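Local coordinates for protein tetR-family transcriptional regulator (Streptomyces coelicolor A3, PDB 2QIB) that probably binds cis-regulatory DNA through an N-terminal helix-turn-helix domain and regulates transcription, as in other members of the TetR family, at residues 84-87 against 88-92; 176-179 against 180-183; 70-73 against 74-77; 93-96 against 97-101. All blocks are in the same frame, centred on the assembly; numbering follows the deposited sequence.

Interaction 1 (84-87 against 88-92); sequences LGAR and LLRVM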
loop_
_atom_site.group_PDB
_atom_site.type_symbol
_atom_site.label_atom_id
_atom_site.label_comp_id
_atom_site.label_asym_id
_atom_site.label_seq_id
_atom_site.Cartn_x
_atom_site.Cartn_y
_atom_site.Cartn_z
ATOM N N LEU A 84 -16.917 -6.978 -15.993
ATOM C CA LEU A 84 -15.972 -7.195 -14.888
ATOM C C LEU A 84 -15.995 -6.057 -13.879
ATOM O O LEU A 84 -15.864 -6.295 -12.684
ATOM C CB LEU A 84 -14.560 -7.431 -15.416
ATOM C CG LEU A 84 -14.267 -8.883 -15.794
ATOM C CD1 LEU A 84 -15.012 -9.276 -17.064
ATOM C CD2 LEU A 84 -12.762 -9.159 -15.916
ATOM N N GLY A 85 -16.158 -4.828 -14.364
ATOM C CA GLY A 85 -16.149 -3.658 -13.472
ATOM C C GLY A 85 -17.221 -3.785 -12.401
ATOM O O GLY A 85 -16.963 -3.545 -11.216
ATOM N N ALA A 86 -18.428 -4.187 -12.816
ATOM C CA ALA A 86 -19.530 -4.363 -11.868
ATOM C C ALA A 86 -19.259 -5.452 -10.824
ATOM O O ALA A 86 -19.695 -5.319 -9.677
ATOM C CB ALA A 86 -20.854 -4.669 -12.638
ATOM N N ARG A 87 -18.587 -6.527 -11.223
ATOM C CA ARG A 87 -18.201 -7.586 -10.282
ATOM C C ARG A 87 -17.277 -6.988 -9.233
ATOM O O ARG A 87 -17.446 -7.204 -8.019
ATOM C CB ARG A 87 -17.411 -8.668 -11.002
ATOM C CG ARG A 87 -18.116 -9.269 -12.249
ATOM C CD ARG A 87 -17.282 -10.410 -12.804
ATOM N NE ARG A 87 -17.689 -10.731 -14.172
ATOM C CZ ARG A 87 -17.055 -11.621 -14.930
ATOM N NH1 ARG A 87 -16.010 -12.289 -14.452
ATOM N NH2 ARG A 87 -17.491 -11.862 -16.162
ATOM N N LEU A 88 -16.251 -6.277 -9.703
ATOM C CA LEU A 88 -15.317 -5.653 -8.748
ATOM C C LEU A 88 -16.024 -4.649 -7.824
ATOM O O LEU A 88 -15.731 -4.604 -6.612
ATOM C CB LEU A 88 -14.144 -5.005 -9.486
ATOM C CG LEU A 88 -13.048 -4.395 -8.589
ATOM C CD1 LEU A 88 -12.422 -5.447 -7.660
ATOM C CD2 LEU A 88 -11.964 -3.805 -9.499
ATOM N N LEU A 89 -16.953 -3.859 -8.366
ATOM C CA LEU A 89 -17.690 -2.905 -7.537
ATOM C C LEU A 89 -18.444 -3.635 -6.433
ATOM O O LEU A 89 -18.458 -3.178 -5.287
ATOM C CB LEU A 89 -18.653 -2.047 -8.380
ATOM C CG LEU A 89 -19.339 -0.924 -7.597
ATOM C CD1 LEU A 89 -18.312 0.021 -6.924
ATOM C CD2 LEU A 89 -20.317 -0.155 -8.513
ATOM N N ARG A 90 -19.051 -4.779 -6.760
ATOM C CA ARG A 90 -19.775 -5.550 -5.728
ATOM C C ARG A 90 -18.847 -6.014 -4.605
ATOM O O ARG A 90 -19.162 -5.907 -3.397
ATOM C CB ARG A 90 -20.530 -6.730 -6.353
ATOM C CG ARG A 90 -21.769 -6.211 -7.081
ATOM C CD ARG A 90 -22.662 -7.353 -7.588
ATOM N NE ARG A 90 -22.058 -8.078 -8.702
ATOM C CZ ARG A 90 -22.182 -7.753 -9.990
ATOM N NH1 ARG A 90 -22.867 -6.668 -10.367
ATOM N NH2 ARG A 90 -21.582 -8.509 -10.896
ATOM N N VAL A 91 -17.675 -6.521 -5.009
ATOM C CA VAL A 91 -16.691 -6.928 -4.005
ATOM C C VAL A 91 -16.226 -5.691 -3.195
ATOM O O VAL A 91 -16.057 -5.760 -1.969
ATOM C CB VAL A 91 -15.460 -7.587 -4.646
ATOM C CG1 VAL A 91 -14.418 -7.922 -3.547
ATOM C CG2 VAL A 91 -15.870 -8.846 -5.406
HETATM N N MSE A 92 -15.985 -4.563 -3.859
HETATM C CA MSE A 92 -15.594 -3.344 -3.104
HETATM C C MSE A 92 -16.638 -2.944 -2.035
HETATM O O MSE A 92 -16.274 -2.488 -0.963
HETATM C CB MSE A 92 -15.327 -2.159 -4.034
HETATM C CG MSE A 92 -14.102 -2.312 -4.951
HETATM SE SE MSE A 92 -12.462 -2.434 -3.884
HETATM C CE MSE A 92 -12.372 -4.389 -3.649
#

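Interaction 2 (176-179 against 180-183); sequences AELE and TQLV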
loop_
_atom_site.group_PDB
_atom_site.type_symbol
_atom_site.label_atom_id
_atom_site.label_comp_id
_atom_site.label_asym_id
_atom_site.label_seq_id
_atom_site.Cartn_x
_atom_site.Cartn_y
_atom_site.Cartn_z
ATOM N N ALA A 176 -19.025 5.242 -1.028
ATOM C CA ALA A 176 -19.501 4.900 -2.383
ATOM C C ALA A 176 -18.570 5.504 -3.427
ATOM O O ALA A 176 -18.315 4.881 -4.478
ATOM C CB ALA A 176 -20.945 5.369 -2.609
ATOM N N GLU A 177 -18.135 6.742 -3.197
ATOM C CA GLU A 177 -17.183 7.394 -4.107
ATOM C C GLU A 177 -15.873 6.603 -4.187
ATOM O O GLU A 177 -15.315 6.399 -5.277
ATOM C CB GLU A 177 -16.919 8.829 -3.676
ATOM C CG GLU A 177 -15.917 9.527 -4.557
ATOM C CD GLU A 177 -15.794 11.003 -4.238
ATOM O OE1 GLU A 177 -16.775 11.591 -3.706
ATOM O OE2 GLU A 177 -14.726 11.585 -4.532
ATOM N N LEU A 178 -15.397 6.138 -3.036
ATOM C CA LEU A 178 -14.094 5.417 -2.993
ATOM C C LEU A 178 -14.162 4.024 -3.644
ATOM O O LEU A 178 -13.180 3.547 -4.244
ATOM C CB LEU A 178 -13.561 5.375 -1.576
ATOM C CG LEU A 178 -13.154 6.788 -1.082
ATOM C CD1 LEU A 178 -12.573 6.666 0.352
ATOM C CD2 LEU A 178 -12.185 7.619 -1.977
ATOM N N GLU A 179 -15.305 3.364 -3.467
ATOM C CA GLU A 179 -15.530 2.056 -4.074
ATOM C C GLU A 179 -15.451 2.219 -5.593
ATOM O O GLU A 179 -14.680 1.484 -6.238
ATOM C CB GLU A 179 -16.899 1.489 -3.657
ATOM C CG GLU A 179 -16.926 1.079 -2.169
ATOM C CD GLU A 179 -18.331 0.855 -1.689
ATOM O OE1 GLU A 179 -19.242 0.735 -2.519
ATOM O OE2 GLU A 179 -18.524 0.829 -0.481
ATOM N N THR A 180 -16.196 3.194 -6.157
ATOM C CA THR A 180 -16.152 3.459 -7.611
ATOM C C THR A 180 -14.760 3.890 -8.040
ATOM O O THR A 180 -14.238 3.456 -9.087
ATOM C CB THR A 180 -17.217 4.508 -7.993
ATOM O OG1 THR A 180 -18.494 3.844 -7.884
ATOM C CG2 THR A 180 -17.024 4.973 -9.420
ATOM N N GLN A 181 -14.158 4.752 -7.231
ATOM C CA GLN A 181 -12.781 5.193 -7.505
ATOM C C GLN A 181 -11.801 4.039 -7.624
ATOM O O GLN A 181 -10.996 4.025 -8.568
ATOM C CB GLN A 181 -12.334 6.136 -6.405
ATOM C CG GLN A 181 -10.896 6.742 -6.653
ATOM C CD GLN A 181 -10.707 8.018 -5.901
ATOM O OE1 GLN A 181 -11.299 9.036 -6.267
ATOM N NE2 GLN A 181 -9.825 8.010 -4.892
ATOM N N LEU A 182 -11.874 3.068 -6.719
ATOM C CA LEU A 182 -10.946 1.925 -6.772
ATOM C C LEU A 182 -11.162 1.062 -8.042
ATOM O O LEU A 182 -10.177 0.544 -8.620
ATOM C CB LEU A 182 -11.077 1.056 -5.521
ATOM C CG LEU A 182 -10.304 1.700 -4.361
ATOM C CD1 LEU A 182 -10.700 1.035 -3.059
ATOM C CD2 LEU A 182 -8.737 1.682 -4.536
ATOM N N VAL A 183 -12.420 0.935 -8.471
ATOM C CA VAL A 183 -12.721 0.228 -9.718
ATOM C C VAL A 183 -12.121 0.973 -10.921
ATOM O O VAL A 183 -11.406 0.361 -11.749
ATOM C CB VAL A 183 -14.244 -0.001 -9.905
ATOM C CG1 VAL A 183 -14.511 -0.692 -11.272
ATOM C CG2 VAL A 183 -14.741 -0.843 -8.740
HETATM O O HOH W 1 -20.142 3.030 -5.296
HETATM O O HOH W 2 -19.679 6.672 -6.883
HETATM O O HOH W 3 -12.047 11.159 -4.910
#

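Interaction 3 (70-73 against 74-77); sequences DDLA and DRFV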
loop_
_atom_site.group_PDB
_atom_site.type_symbol
_atom_site.label_atom_id
_atom_site.label_comp_id
_atom_site.label_asym_id
_atom_site.label_seq_id
_atom_site.Cartn_x
_atom_site.Cartn_y
_atom_site.Cartn_z
ATOM N N ASP A 70 -10.480 -15.030 7.377
ATOM C CA ASP A 70 -11.339 -15.949 6.635
ATOM C C ASP A 70 -12.591 -15.281 6.100
ATOM O O ASP A 70 -13.009 -15.544 4.957
ATOM C CB ASP A 70 -11.733 -17.160 7.500
ATOM C CG ASP A 70 -10.558 -18.090 7.748
ATOM O OD1 ASP A 70 -9.567 -17.982 7.010
ATOM O OD2 ASP A 70 -10.605 -18.908 8.692
ATOM N N ASP A 71 -13.186 -14.434 6.934
ATOM C CA ASP A 71 -14.378 -13.678 6.554
ATOM C C ASP A 71 -14.059 -12.802 5.319
ATOM O O ASP A 71 -14.741 -12.916 4.260
ATOM C CB ASP A 71 -14.836 -12.860 7.770
ATOM C CG ASP A 71 -15.996 -11.896 7.474
ATOM O OD1 ASP A 71 -16.617 -11.918 6.388
ATOM O OD2 ASP A 71 -16.288 -11.074 8.375
ATOM N N LEU A 72 -13.042 -11.946 5.427
ATOM C CA LEU A 72 -12.718 -11.032 4.294
ATOM C C LEU A 72 -12.365 -11.825 3.042
ATOM O O LEU A 72 -12.829 -11.508 1.949
ATOM C CB LEU A 72 -11.586 -10.077 4.642
ATOM C CG LEU A 72 -11.238 -9.042 3.555
ATOM C CD1 LEU A 72 -12.518 -8.308 3.060
ATOM C CD2 LEU A 72 -10.188 -8.062 4.075
ATOM N N ALA A 73 -11.505 -12.826 3.174
ATOM C CA ALA A 73 -11.179 -13.632 1.992
ATOM C C ALA A 73 -12.449 -14.206 1.291
ATOM O O ALA A 73 -12.528 -14.243 0.045
ATOM C CB ALA A 73 -10.244 -14.752 2.375
ATOM N N ASP A 74 -13.418 -14.678 2.079
ATOM C CA ASP A 74 -14.646 -15.231 1.525
ATOM C C ASP A 74 -15.458 -14.156 0.827
ATOM O O ASP A 74 -16.123 -14.432 -0.182
ATOM C CB ASP A 74 -15.523 -15.871 2.607
ATOM C CG ASP A 74 -15.010 -17.234 3.027
ATOM O OD1 ASP A 74 -14.079 -17.769 2.358
ATOM O OD2 ASP A 74 -15.545 -17.774 4.025
ATOM N N ARG A 75 -15.357 -12.926 1.330
ATOM C CA ARG A 75 -16.066 -11.801 0.719
ATOM C C ARG A 75 -15.549 -11.488 -0.672
ATOM O O ARG A 75 -16.247 -10.854 -1.446
ATOM C CB ARG A 75 -16.019 -10.546 1.604
ATOM C CG ARG A 75 -16.873 -10.681 2.893
ATOM C CD ARG A 75 -16.821 -9.379 3.689
ATOM N NE ARG A 75 -17.264 -9.592 5.061
ATOM C CZ ARG A 75 -17.932 -8.707 5.799
ATOM N NH1 ARG A 75 -18.318 -7.530 5.293
ATOM N NH2 ARG A 75 -18.225 -9.017 7.061
ATOM N N PHE A 76 -14.327 -11.926 -0.988
ATOM C CA PHE A 76 -13.754 -11.697 -2.340
ATOM C C PHE A 76 -14.372 -12.570 -3.443
ATOM O O PHE A 76 -14.156 -12.315 -4.636
ATOM C CB PHE A 76 -12.239 -11.935 -2.339
ATOM C CG PHE A 76 -11.461 -10.991 -1.451
ATOM C CD1 PHE A 76 -11.927 -9.722 -1.135
ATOM C CD2 PHE A 76 -10.235 -11.397 -0.950
ATOM C CE1 PHE A 76 -11.159 -8.854 -0.344
ATOM C CE2 PHE A 76 -9.472 -10.546 -0.150
ATOM C CZ PHE A 76 -9.945 -9.281 0.152
ATOM N N VAL A 77 -15.114 -13.608 -3.048
ATOM C CA VAL A 77 -15.621 -14.575 -4.010
ATOM C C VAL A 77 -16.851 -13.973 -4.664
ATOM O O VAL A 77 -17.776 -13.560 -3.967
ATOM C CB VAL A 77 -15.951 -15.936 -3.345
ATOM C CG1 VAL A 77 -16.534 -16.891 -4.399
ATOM C CG2 VAL A 77 -14.678 -16.532 -2.717
HETATM O O HOH W 4 -11.749 -18.049 3.802
HETATM O O HOH W 5 -19.253 -11.938 7.318
#

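Interaction 4 (93-96 against 97-101); sequences GRYF and DFVDE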
loop_
_atom_site.group_PDB
_atom_site.type_symbol
_atom_site.label_atom_id
_atom_site.label_comp_id
_atom_site.label_asym_id
_atom_site.label_seq_id
_atom_site.Cartn_x
_atom_site.Cartn_y
_atom_site.Cartn_z
ATOM N N GLY A 93 -17.927 -3.126 -2.329
ATOM C CA GLY A 93 -18.984 -2.863 -1.313
ATOM C C GLY A 93 -18.781 -3.722 -0.081
ATOM O O GLY A 93 -18.860 -3.236 1.057
ATOM N N ARG A 94 -18.556 -5.010 -0.307
ATOM C CA ARG A 94 -18.332 -5.951 0.804
ATOM C C ARG A 94 -17.015 -5.648 1.554
ATOM O O ARG A 94 -16.950 -5.755 2.793
ATOM C CB ARG A 94 -18.347 -7.380 0.284
ATOM C CG ARG A 94 -19.768 -7.802 -0.243
ATOM C CD ARG A 94 -19.899 -9.327 -0.330
ATOM N NE ARG A 94 -19.031 -9.899 -1.357
ATOM C CZ ARG A 94 -19.326 -10.000 -2.658
ATOM N NH1 ARG A 94 -20.470 -9.510 -3.177
ATOM N NH2 ARG A 94 -18.451 -10.573 -3.457
ATOM N N TYR A 95 -15.997 -5.241 0.793
ATOM C CA TYR A 95 -14.716 -4.866 1.357
ATOM C C TYR A 95 -14.861 -3.664 2.287
ATOM O O TYR A 95 -14.451 -3.727 3.449
ATOM C CB TYR A 95 -13.708 -4.615 0.228
ATOM C CG TYR A 95 -12.389 -3.997 0.681
ATOM C CD1 TYR A 95 -11.601 -4.603 1.676
ATOM C CD2 TYR A 95 -11.913 -2.818 0.087
ATOM C CE1 TYR A 95 -10.342 -4.045 2.045
ATOM C CE2 TYR A 95 -10.667 -2.259 0.443
ATOM C CZ TYR A 95 -9.897 -2.865 1.432
ATOM O OH TYR A 95 -8.678 -2.356 1.808
ATOM N N PHE A 96 -15.539 -2.604 1.835
ATOM C CA PHE A 96 -15.769 -1.462 2.714
ATOM C C PHE A 96 -16.695 -1.766 3.895
ATOM O O PHE A 96 -16.515 -1.207 4.987
ATOM C CB PHE A 96 -16.230 -0.239 1.912
ATOM C CG PHE A 96 -15.047 0.539 1.312
ATOM C CD1 PHE A 96 -14.401 0.075 0.170
ATOM C CD2 PHE A 96 -14.597 1.690 1.915
ATOM C CE1 PHE A 96 -13.311 0.766 -0.371
ATOM C CE2 PHE A 96 -13.484 2.413 1.390
ATOM C CZ PHE A 96 -12.860 1.951 0.241
ATOM N N ASP A 97 -17.659 -2.661 3.683
ATOM C CA ASP A 97 -18.530 -3.113 4.806
ATOM C C ASP A 97 -17.606 -3.715 5.868
ATOM O O ASP A 97 -17.700 -3.393 7.065
ATOM C CB ASP A 97 -19.476 -4.221 4.317
ATOM C CG ASP A 97 -20.678 -3.693 3.537
ATOM O OD1 ASP A 97 -20.908 -2.459 3.483
ATOM O OD2 ASP A 97 -21.395 -4.550 2.955
ATOM N N PHE A 98 -16.713 -4.587 5.420
ATOM C CA PHE A 98 -15.775 -5.248 6.340
ATOM C C PHE A 98 -14.917 -4.247 7.092
ATOM O O PHE A 98 -14.761 -4.314 8.312
ATOM C CB PHE A 98 -14.877 -6.222 5.568
ATOM C CG PHE A 98 -13.916 -6.975 6.465
ATOM C CD1 PHE A 98 -14.293 -8.198 7.037
ATOM C CD2 PHE A 98 -12.661 -6.451 6.742
ATOM C CE1 PHE A 98 -13.412 -8.878 7.886
ATOM C CE2 PHE A 98 -11.766 -7.126 7.583
ATOM C CZ PHE A 98 -12.133 -8.331 8.147
ATOM N N VAL A 99 -14.308 -3.325 6.344
ATOM C CA VAL A 99 -13.400 -2.295 6.912
ATOM C C VAL A 99 -14.146 -1.430 7.940
ATOM O O VAL A 99 -13.643 -1.171 9.042
ATOM C CB VAL A 99 -12.764 -1.426 5.794
ATOM C CG1 VAL A 99 -11.976 -0.276 6.394
ATOM C CG2 VAL A 99 -11.837 -2.310 4.918
ATOM N N ASP A 100 -15.363 -1.027 7.597
ATOM C CA ASP A 100 -16.215 -0.295 8.534
ATOM C C ASP A 100 -16.401 -1.085 9.836
ATOM O O ASP A 100 -16.105 -0.583 10.921
ATOM C CB ASP A 100 -17.576 -0.051 7.883
ATOM C CG ASP A 100 -18.502 0.842 8.735
ATOM O OD1 ASP A 100 -18.093 1.373 9.794
ATOM O OD2 ASP A 100 -19.667 0.982 8.335
ATOM N N GLU A 101 -16.842 -2.326 9.691
ATOM C CA GLU A 101 -17.200 -3.217 10.825
ATOM C C GLU A 101 -16.012 -3.430 11.760
ATOM O O GLU A 101 -16.196 -3.632 12.981
ATOM C CB GLU A 101 -17.635 -4.588 10.289
ATOM C CG GLU A 101 -19.003 -4.605 9.610
ATOM C CD GLU A 101 -19.215 -5.858 8.734
ATOM O OE1 GLU A 101 -18.543 -6.912 8.947
ATOM O OE2 GLU A 101 -20.065 -5.783 7.808
#

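Interaction 1 (84-87 against 88-92)
The first turns of helix 84-101, in the TetR-type C-terminal domain, join Arg90 to Ala86 by a backbone bond and fold its guanidinium back over Ala86 and Arg87. Arg90 N donates to Ala86 O at 3.0 Å, and the same carbonyl also faces the Arg90 side chain: CG passes 3.4 Å from Ala86 O, and the oxygen lies 3.4 Å from the guanidinium plane, over its centre. The chain can return because it bends at chi3 (-71°), which swings the planar group back along the helix. Arg90 NH1 then reaches the methyl CB of Ala86 at 3.6 Å, while Arg90 NH2 stands 3.6 Å from Arg87 CA. The carbonyl against this face is probably favourable for the cation, although the charge has its salt bridge elsewhere, from Arg90 NE to Glu78. Three further i to i+4 bonds of the alpha helix cross from 84-87 to 88-92; the one from Leu88 N to Leu84 O is nearly straight (170°). Arg87 extends from CG to NE, and its guanidinium carries Leu84 CD1 over one face, 3.7 Å above the plane; its NH2 bonds to Gly82 O and its NH1 to His139. The two like-charged arginine ends keep apart, with Arg87 NE 5.6 Å from Arg90 NH2. Leu88 and Leu89 lean against helix 175-194, touching Val183 and Glu179 respectively.

Interaction 2 (176-179 against 180-183)
Gln181 meets the preceding turn of helix 175-194 at its CB and again at its amide. Its CB sits 3.2 Å from Glu177 O, the carbonyl that also accepts Gln181 N at 2.8 Å. From there CG stands anti to the backbone N (chi1 -176°), and the extended chain runs beside Leu178, both side chains pointing the same way. At the tip the amide divides its contacts: Gln181 NE2 lies 3.8 Å from the methyl CD2 of Leu178, whereas Gln181 OE1 accepts a hydrogen bond from a water at 2.6 Å. That water is also 2.7 Å from Glu177 OE2, so it can link amide and carboxylate, though not every acceptor within its reach can be served at once. Glu177 itself forms a salt bridge to Arg148 of the second subunit, Leu178 packs on Leu151 of that subunit and Gln181 on its Ser193, which places this face of the helix at the dimer interface of the TetR-type regulatory domain. A second water links another pair one turn apart: it donates to Ala176 O at 2.7 Å and lies 3.2 Å from Thr180 OG1, the hydroxyl standing beside its own backbone N. Glu179, by contrast, turns to Arg175 for its salt bridge. Polar ends one turn apart thus approach each other largely through water, while the direct charge pairing of Glu177 crosses to the partner subunit.

Interaction 3 (70-73 against 74-77)
Asp71 CG stands anti to its backbone nitrogen (chi1 174°) and Arg75 CG beside its own (chi1 -70°), which brings carboxylate and guanidinium together one helical turn apart. Arg75 runs extended from CG to NE and grips the acid side-on. Arg75 NE meets Asp71 OD1 at 2.8 Å in a nearly straight bond (173°), with the oxygen in the guanidinium plane, yet the approach is from above the carboxylate plane. Arg75 NH2 reaches the syn lone pair of Asp71 OD2 at 3.1 Å. A water donates to Asp71 OD1 and weakly accepts from Arg75 NH2. A leucine at Arg75 would probably leave the Asp71 carboxylate without its cationic mate and Glu101 without its salt bridge. Nearby, Leu72 CG touches Phe76 CZ at 3.6 Å, and Leu72 O lies over the centre of the phenyl face, 3.6 Å above it. Phe76 N bonds to Ala73 O at 3.1 Å and weakly to Leu72 O. This end of helix 57-75, which leads out of the DNA-binding domain, lies between two helices of the regulatory domain, with Asp71, Leu72 and Arg75 against Phe98 of helix 84-101, and Leu72 and Phe76 against Val128 of helix 119-140.

Interaction 4 (93-96 against 97-101)
From Asp97 to Asp100 each backbone N donates to the carbonyl four residues earlier, with lengths of 2.9 Å throughout and Asp100 N to Phe96 O the straightest at 167°. This regular alpha helix is the second half of helix 84-101 in the all-helical TetR-type regulatory domain. Across the turn Val99 lays its CG2 over one face of the Tyr95 ring, a CH-pi contact 4.1 Å from the centroid and 27° off the normal. Tyr95 CG lies anti to its backbone N (chi1 171°), which sends the ring along the flank where Val99 follows; its OH bonds to Ala160 O of helix 147-168. Phe96 packs on helix 175-194 and meets Trp167 edge-to-face, while Phe98 is turned to helix 57-75. Asp97 folds its carboxylate back beside Gly93, with CG 3.1 Å from Gly93 O, and its OD1 forms a salt bridge to Arg175. An alanine in place of Asp97 is likely to cost Arg175 this anionic partner and weaken the tie between helices 84-101 and 175-194. Asp97 OD1 at 3.3 Å and Asp97 OD2 at 3.4 Å from Gly93 O are acceptors facing an acceptor, not hydrogen-bonded to it; Arg175 holds the carboxylate.

Helix 84-101 ties the set together: interactions 1 and 4 are consecutive parts of it, their centres 14 Å apart. Helix 175-194 packs along both, through Leu89 CD1 against Glu179 C (3.8 Å) from interaction 1 and Leu182 CD1 against Phe96 CE1 (3.8 Å) from interaction 4. Interaction 3 joins the same helix by a salt bridge, with Arg75 NH2 2.8 Å from Glu101 OE1, and by packing, Phe76 CD1 meeting Val91 CG1 at 3.9 Å. Interactions 2 and 3 do not touch, their nearest atoms about 10 Å apart. The side chains of Val91, Val183, Phe76 and Phe98, one from each contact, come to about 4 Å from bound hexaethylene glycol, probably from crystallisation, which may mark a pocket.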